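Local atomic coordinates of EAL domain protein (Vibrio cholerae serotype O1, PDB entry 6IJ2), a protein that hydrolyses the cyclic dinucleotides c-di-GMP and cGAMP as a metal-dependent EAL-domain phosphodiesterase, captured here with the product 5'-pGpG. Residues R143-Y148 / F153-D158. The protein carries 1 engineered substitution. Numbering follows the deposited sequence.
Sequences RIVEYY and FQTAID. With CA (calcium ion), chain I; CA (calcium ion), chain J; nucleotides of chain B.
Y148 and F153 bring together helix 139-151 and strand 154-160, the second half of a beta-alpha-beta unit in the TIM-barrel-like EAL domain. The tight part lies near the C-terminal end of the helix, just before the strand: F153 N donates to Y148 O (3.0 Å), a bent bond of 137° at the hydrogen. Y148 O also lies at the edge of the F153 ring, near its plane, 3.6 Å from F153 CD2. With CG of F153 anti to its own carbonyl carbon (chi1 -68°), the ring lies beside Y148; the two rings meet obliquely, planes at 43°, and the CB atoms of Y148 and F153 are 4.2 Å apart. I144 CG2 lies over one face of the Y148 ring, toward its rim. One turn back the packing is looser: V145 CG1 rests 4.0 Å from T155 OG1, and T155 CG2 approaches V145 O. On its outer side the helix turns E146 away from the strand, exposed and salt-bridged to K142. Beyond T155 the strand delivers D158 to the active site, where E45, N95, E128 and E215 help bind the metals; D158 OD1 bridges two calcium ions, 2.3 Å from that of chain I and 2.7 Å from that of chain J.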
ATOM      1  N   ARG A 143       6.069  -9.212  14.608  1.00 42.10           N
ATOM      2  CA  ARG A 143       6.211 -10.142  15.724  1.00 47.06           C
ATOM      3  C   ARG A 143       5.415 -11.419  15.489  1.00 44.35           C
ATOM      4  O   ARG A 143       5.904 -12.526  15.760  1.00 44.89           O
ATOM      5  CB  ARG A 143       5.747  -9.462  17.016  1.00 54.57           C
ATOM      6  CG  ARG A 143       6.755  -9.454  18.144  1.00 70.94           C
ATOM      7  CD  ARG A 143       6.315  -8.511  19.262  1.00 78.36           C
ATOM      8  NE  ARG A 143       6.178  -7.136  18.784  1.00 82.82           N
ATOM      9  CZ  ARG A 143       5.911  -6.089  19.561  1.00 89.56           C
ATOM     10  NH1 ARG A 143       5.753  -6.251  20.868  1.00 94.95           N
ATOM     11  NH2 ARG A 143       5.807  -4.877  19.030  1.00 90.15           N
ATOM     12  N   ILE A 144       4.178 -11.281  15.005  1.00 45.26           N
ATOM     13  CA  ILE A 144       3.297 -12.432  14.829  1.00 44.31           C
ATOM     14  C   ILE A 144       3.803 -13.323  13.702  1.00 41.48           C
ATOM     15  O   ILE A 144       3.846 -14.555  13.831  1.00 41.02           O
ATOM     16  CB  ILE A 144       1.858 -11.956  14.563  1.00 49.47           C
ATOM     17  CG1 ILE A 144       1.369 -11.061  15.702  1.00 55.38           C
ATOM     18  CG2 ILE A 144       0.933 -13.142  14.355  1.00 48.83           C
ATOM     19  CD1 ILE A 144       0.143 -10.241  15.347  1.00 59.23           C
ATOM     20  N   VAL A 145       4.192 -12.716  12.580  1.00 39.06           N
ATOM     21  CA  VAL A 145       4.656 -13.487  11.431  1.00 38.57           C
ATOM     22  C   VAL A 145       5.916 -14.267  11.779  1.00 39.05           C
ATOM     23  O   VAL A 145       6.046 -15.450  11.445  1.00 41.77           O
ATOM     24  CB  VAL A 145       4.880 -12.555  10.227  1.00 37.06           C
ATOM     25  CG1 VAL A 145       5.519 -13.311   9.068  1.00 32.16           C
ATOM     26  CG2 VAL A 145       3.569 -11.920   9.802  1.00 37.46           C
ATOM     27  N   GLU A 146       6.864 -13.624  12.462  1.00 39.11           N
ATOM     28  CA  GLU A 146       8.107 -14.323  12.776  1.00 49.30           C
ATOM     29  C   GLU A 146       7.894 -15.410  13.825  1.00 48.71           C
ATOM     30  O   GLU A 146       8.573 -16.445  13.787  1.00 47.88           O
ATOM     31  CB  GLU A 146       9.172 -13.312  13.207  1.00 45.96           C
ATOM     32  CG  GLU A 146       9.597 -12.416  12.041  1.00 51.02           C
ATOM     33  CD  GLU A 146      10.706 -11.432  12.383  1.00 66.56           C
ATOM     34  OE1 GLU A 146      11.221 -10.781  11.447  1.00 63.67           O
ATOM     35  OE2 GLU A 146      11.062 -11.305  13.575  1.00 71.79           O
ATOM     36  N   TYR A 147       6.951 -15.210  14.752  1.00 43.51           N
ATOM     37  CA  TYR A 147       6.630 -16.264  15.709  1.00 50.54           C
ATOM     38  C   TYR A 147       6.012 -17.468  15.009  1.00 52.65           C
ATOM     39  O   TYR A 147       6.366 -18.616  15.304  1.00 52.71           O
ATOM     40  CB  TYR A 147       5.686 -15.735  16.788  1.00 47.42           C
ATOM     41  CG  TYR A 147       5.217 -16.800  17.753  1.00 50.90           C
ATOM     42  CD1 TYR A 147       6.113 -17.433  18.603  1.00 56.44           C
ATOM     43  CD2 TYR A 147       3.880 -17.169  17.819  1.00 52.37           C
ATOM     44  CE1 TYR A 147       5.692 -18.408  19.488  1.00 59.55           C
ATOM     45  CE2 TYR A 147       3.445 -18.140  18.710  1.00 51.66           C
ATOM     46  CZ  TYR A 147       4.358 -18.756  19.537  1.00 58.80           C
ATOM     47  OH  TYR A 147       3.943 -19.727  20.418  1.00 60.80           O
ATOM     48  N   TYR A 148       5.088 -17.223  14.078  1.00 47.78           N
ATOM     49  CA  TYR A 148       4.469 -18.324  13.352  1.00 45.05           C
ATOM     50  C   TYR A 148       5.493 -19.073  12.510  1.00 44.94           C
ATOM     51  O   TYR A 148       5.469 -20.311  12.449  1.00 45.80           O
ATOM     52  CB  TYR A 148       3.325 -17.801  12.483  1.00 42.46           C
ATOM     53  CG  TYR A 148       2.042 -17.572  13.249  1.00 47.72           C
ATOM     54  CD1 TYR A 148       2.065 -17.233  14.595  1.00 52.26           C
ATOM     55  CD2 TYR A 148       0.807 -17.724  12.636  1.00 50.75           C
ATOM     56  CE1 TYR A 148       0.892 -17.027  15.301  1.00 57.67           C
ATOM     57  CE2 TYR A 148      -0.369 -17.528  13.336  1.00 55.81           C
ATOM     58  CZ  TYR A 148      -0.322 -17.177  14.668  1.00 55.32           C
ATOM     59  OH  TYR A 148      -1.492 -16.982  15.368  1.00 60.94           O
ATOM     60  N   PHE A 153       4.875 -22.789  10.790  1.00 40.79           N
ATOM     61  CA  PHE A 153       3.838 -22.396   9.843  1.00 38.52           C
ATOM     62  C   PHE A 153       4.435 -21.736   8.608  1.00 35.66           C
ATOM     63  O   PHE A 153       5.483 -21.089   8.668  1.00 39.82           O
ATOM     64  CB  PHE A 153       2.852 -21.426  10.503  1.00 35.47           C
ATOM     65  CG  PHE A 153       2.019 -22.061  11.564  1.00 34.89           C
ATOM     66  CD1 PHE A 153       1.005 -22.945  11.224  1.00 34.57           C
ATOM     67  CD2 PHE A 153       2.256 -21.802  12.904  1.00 37.83           C
ATOM     68  CE1 PHE A 153       0.235 -23.552  12.198  1.00 36.18           C
ATOM     69  CE2 PHE A 153       1.491 -22.419  13.889  1.00 48.41           C
ATOM     70  CZ  PHE A 153       0.478 -23.288  13.537  1.00 43.33           C
ATOM     71  N   GLN A 154       3.759 -21.915   7.475  1.00 32.11           N
ATOM     72  CA  GLN A 154       4.000 -21.070   6.318  1.00 33.12           C
ATOM     73  C   GLN A 154       3.217 -19.768   6.487  1.00 31.15           C
ATOM     74  O   GLN A 154       2.202 -19.726   7.186  1.00 30.87           O
ATOM     75  CB  GLN A 154       3.587 -21.789   5.031  1.00 33.51           C
ATOM     76  CG  GLN A 154       4.478 -22.983   4.676  1.00 37.43           C
ATOM     77  CD  GLN A 154       5.858 -22.546   4.212  1.00 40.47           C
ATOM     78  OE1 GLN A 154       5.993 -21.819   3.228  1.00 49.97           O
ATOM     79  NE2 GLN A 154       6.886 -22.973   4.931  1.00 49.58           N
ATOM     80  N   THR A 155       3.729 -18.692   5.893  1.00 28.54           N
ATOM     81  CA  THR A 155       3.114 -17.370   6.004  1.00 27.17           C
ATOM     82  C   THR A 155       3.015 -16.706   4.644  1.00 26.97           C
ATOM     83  O   THR A 155       3.858 -16.920   3.764  1.00 28.07           O
ATOM     84  CB  THR A 155       3.900 -16.443   6.943  1.00 28.42           C
ATOM     85  OG1 THR A 155       5.192 -16.185   6.378  1.00 28.39           O
ATOM     86  CG2 THR A 155       4.061 -17.108   8.320  1.00 32.41           C
ATOM     87  N   ALA A 156       2.004 -15.839   4.506  1.00 27.93           N
ATOM     88  CA  ALA A 156       1.777 -15.088   3.278  1.00 29.91           C
ATOM     89  C   ALA A 156       1.247 -13.700   3.591  1.00 26.46           C
ATOM     90  O   ALA A 156       0.443 -13.532   4.515  1.00 25.71           O
ATOM     91  CB  ALA A 156       0.773 -15.788   2.351  1.00 31.39           C
ATOM     92  N   ILE A 157       1.676 -12.720   2.797  1.00 24.96           N
ATOM     93  CA  ILE A 157       0.986 -11.431   2.730  1.00 26.42           C
ATOM     94  C   ILE A 157      -0.192 -11.590   1.775  1.00 23.71           C
ATOM     95  O   ILE A 157      -0.018 -11.975   0.620  1.00 25.87           O
ATOM     96  CB  ILE A 157       1.937 -10.313   2.276  1.00 28.49           C
ATOM     97  CG1 ILE A 157       3.016 -10.102   3.342  1.00 31.47           C
ATOM     98  CG2 ILE A 157       1.171  -9.021   2.019  1.00 25.83           C
ATOM     99  CD1 ILE A 157       4.030  -9.080   2.976  1.00 45.60           C
ATOM    100  N   ASP A 158      -1.399 -11.334   2.271  1.00 25.86           N
ATOM    101  CA  ASP A 158      -2.615 -11.657   1.523  1.00 27.06           C
ATOM    102  C   ASP A 158      -2.914 -10.633   0.425  1.00 28.98           C
ATOM    103  O   ASP A 158      -3.315 -10.993  -0.690  1.00 33.60           O
ATOM    104  CB  ASP A 158      -3.776 -11.749   2.517  1.00 31.21           C
ATOM    105  CG  ASP A 158      -5.010 -12.450   1.960  1.00 30.76           C
ATOM    106  OD1 ASP A 158      -5.072 -12.776   0.759  1.00 28.38           O
ATOM    107  OD2 ASP A 158      -5.921 -12.704   2.766  1.00 33.08           O
TER
HETATM  108 CA    CA I 601      -5.642 -11.391  -1.035  1.00 29.69          CA
HETATM  109 CA    CA J 602      -6.926 -14.568   1.582  1.00 26.47          CA
ATOM    110  OP3   G B   1      -7.894 -11.990  -0.812  1.00 44.09           O
ATOM    111  P     G B   1      -9.021 -12.126   0.071  1.00 45.15           P
ATOM    112  OP1   G B   1      -8.853 -13.234   0.961  1.00 44.57           O
ATOM    113  OP2   G B   1      -9.212 -10.837   0.650  1.00 47.43           O
ATOM    114  O5'   G B   1     -10.212 -12.380  -0.924  1.00 45.04           O
ATOM    115  C5'   G B   1     -10.789 -13.670  -1.089  1.00 44.08           C
ATOM    116  C4'   G B   1     -12.099 -13.555  -1.831  1.00 45.19           C
ATOM    117  O4'   G B   1     -11.846 -13.548  -3.249  1.00 45.46           O
ATOM    118  C3'   G B   1     -13.116 -14.678  -1.596  1.00 45.65           C
ATOM    119  O3'   G B   1     -14.417 -14.201  -1.322  1.00 47.42           O
ATOM    120  C2'   G B   1     -13.140 -15.410  -2.930  1.00 44.70           C
ATOM    121  O2'   G B   1     -14.366 -15.970  -3.298  1.00 56.29           O
ATOM    122  C1'   G B   1     -12.839 -14.278  -3.897  1.00 45.20           C
ATOM    123  N9    G B   1     -12.312 -14.744  -5.171  1.00 45.30           N
ATOM    124  C8    G B   1     -11.491 -15.822  -5.381  1.00 42.91           C
ATOM    125  N7    G B   1     -11.175 -15.986  -6.633  1.00 42.87           N
ATOM    126  C5    G B   1     -11.816 -14.948  -7.286  1.00 44.39           C
ATOM    127  C6    G B   1     -11.837 -14.603  -8.661  1.00 45.38           C
ATOM    128  O6    G B   1     -11.291 -15.167  -9.598  1.00 44.99           O
ATOM    129  N1    G B   1     -12.621 -13.482  -8.895  1.00 47.41           N
ATOM    130  C2    G B   1     -13.287 -12.778  -7.928  1.00 48.98           C
ATOM    131  N2    G B   1     -13.971 -11.718  -8.347  1.00 50.93           N
ATOM    132  N3    G B   1     -13.262 -13.079  -6.643  1.00 47.49           N
ATOM    133  C4    G B   1     -12.512 -14.167  -6.395  1.00 45.43           C
TER
HETATM  134  O   HOH W   1      -6.266  -9.265  -1.766  1.00 27.81           O
HETATM  135  O   HOH W   2      -6.927 -14.907  -0.711  1.00 27.32           O